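Uncharacterized hypothetical protein (Parabacteroides merdae, PDB 4EI0) is of unknown function but belongs to the DUF4466 family and is built largely from beta-strands. Local coordinates at the interface of chains A and B. Numbering follows the deposited sequence. Chains: chain A/B, uncharacterized hypothetical protein.

The interface of chains A and B. Residues chain A 46, 104-107; chain B 82-84.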
loop_
_atom_site.group_PDB
_atom_site.type_symbol
_atom_site.label_atom_id
_atom_site.label_comp_id
_atom_site.label_asym_id
_atom_site.label_seq_id
_atom_site.Cartn_x
_atom_site.Cartn_y
_atom_site.Cartn_z
ATOM N N ASN A 46 1.762 6.247 -12.957
ATOM C CA ASN A 46 3.089 5.680 -12.784
ATOM C C ASN A 46 3.945 5.816 -14.014
ATOM O O ASN A 46 5.137 5.955 -13.893
ATOM C CB ASN A 46 2.968 4.191 -12.415
ATOM C CG ASN A 46 4.287 3.616 -11.916
ATOM O OD1 ASN A 46 4.926 4.175 -11.040
ATOM N ND2 ASN A 46 4.708 2.520 -12.517
ATOM N N ASP A 104 11.505 5.355 -5.360
ATOM C CA ASP A 104 10.534 5.604 -6.465
ATOM C C ASP A 104 9.142 5.074 -6.074
ATOM O O ASP A 104 8.963 3.873 -5.759
ATOM C CB ASP A 104 10.925 4.909 -7.748
ATOM C CG ASP A 104 11.988 5.652 -8.566
ATOM O OD1 ASP A 104 12.452 6.737 -8.157
ATOM O OD2 ASP A 104 12.384 5.075 -9.619
ATOM N N THR A 105 8.178 5.969 -6.099
ATOM C CA THR A 105 6.797 5.608 -6.037
ATOM C C THR A 105 5.917 6.599 -6.784
ATOM O O THR A 105 6.222 7.805 -6.810
ATOM C CB THR A 105 6.297 5.458 -4.595
ATOM O OG1 THR A 105 4.940 4.939 -4.633
ATOM C CG2 THR A 105 6.446 6.733 -3.816
ATOM N N CYS A 106 4.779 6.106 -7.290
ATOM C CA CYS A 106 3.806 7.004 -7.871
ATOM C C CYS A 106 2.701 7.505 -6.925
ATOM O O CYS A 106 1.848 8.288 -7.349
ATOM C CB CYS A 106 3.173 6.330 -9.054
ATOM S SG CYS A 106 2.293 4.809 -8.649
ATOM N N ALA A 107 2.658 7.016 -5.691
ATOM C CA ALA A 107 1.562 7.344 -4.752
ATOM C C ALA A 107 2.066 7.172 -3.314
ATOM O O ALA A 107 2.746 6.197 -3.002
ATOM C CB ALA A 107 0.298 6.488 -5.032
ATOM N N ILE B 82 -0.276 0.231 -6.344
ATOM C CA ILE B 82 0.730 1.272 -6.159
ATOM C C ILE B 82 2.090 0.578 -6.065
ATOM O O ILE B 82 2.368 -0.053 -5.057
ATOM C CB ILE B 82 0.511 2.119 -4.889
ATOM C CG1 ILE B 82 -0.887 2.728 -4.818
ATOM C CG2 ILE B 82 1.535 3.259 -4.863
ATOM C CD1 ILE B 82 -1.225 3.238 -3.418
ATOM N N PRO B 83 2.896 0.598 -7.141
ATOM C CA PRO B 83 4.230 0.067 -7.071
ATOM C C PRO B 83 5.164 1.047 -6.305
ATOM O O PRO B 83 5.104 2.263 -6.534
ATOM C CB PRO B 83 4.639 -0.068 -8.534
ATOM C CG PRO B 83 3.840 0.931 -9.244
ATOM C CD PRO B 83 2.571 1.117 -8.489
ATOM N N VAL B 84 5.938 0.482 -5.387
ATOM C CA VAL B 84 6.930 1.197 -4.587
ATOM C C VAL B 84 8.207 0.391 -4.708
ATOM O O VAL B 84 8.246 -0.832 -4.428
ATOM C CB VAL B 84 6.505 1.332 -3.097
ATOM C CG1 VAL B 84 7.616 2.043 -2.298
ATOM C CG2 VAL B 84 5.167 2.024 -2.995
HETATM O O HOH W 1 6.203 3.370 -8.503
#
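A:Thr105 faces B:Pro83 and B:Val84 where the two copies of the protein meet, in a two-fold pairing that the crystal alone does not establish as a biological dimer. From CB the threonine side chain runs beside the valine and points the same way. CG2 of B:Val84 lies 4.0 Å from CB and nearer still, 3.4 Å, to OG1. This hydroxyl stands anti to the backbone N (chi1 -173°) and reaches two carbonyls. It donates to B:Pro83 O over a long 3.3 Å, tilted 32° from the carbonyl plane. A second bond goes to A:Ala107 O at 3.0 Å. The single hydroxyl hydrogen cannot point at both, so it probably alternates or is shared. The amide N of A:Ala107 donates to OG1 nearly straight, 176° at H, helping fix the hydroxyl.

B:Pro83 has no amide hydrogen to satisfy, and successive ring carbons meet two chain A side chains. CD touches SG of A:Cys106 at 3.7 Å, a slim, polarisable partner. CG packs against the amide group of A:Asn46, the two side chains sliding past each other in opposite directions. Water 1 links the asparagine OD1 to B:Pro83 O, at a doubtfully short distance from the latter. The small methyl of A:Ala107 lets the branched B:Ile82 pack tightly, CB to CG2 3.5 Å.

Strand 81-85 of chain B bridges antiparallel, B:Val84 to A:Thr105, with the segment entering strand 107-115, which A:Ala107 begins; A:Asn46 comes from the loop between strands 35-43 and 51-58.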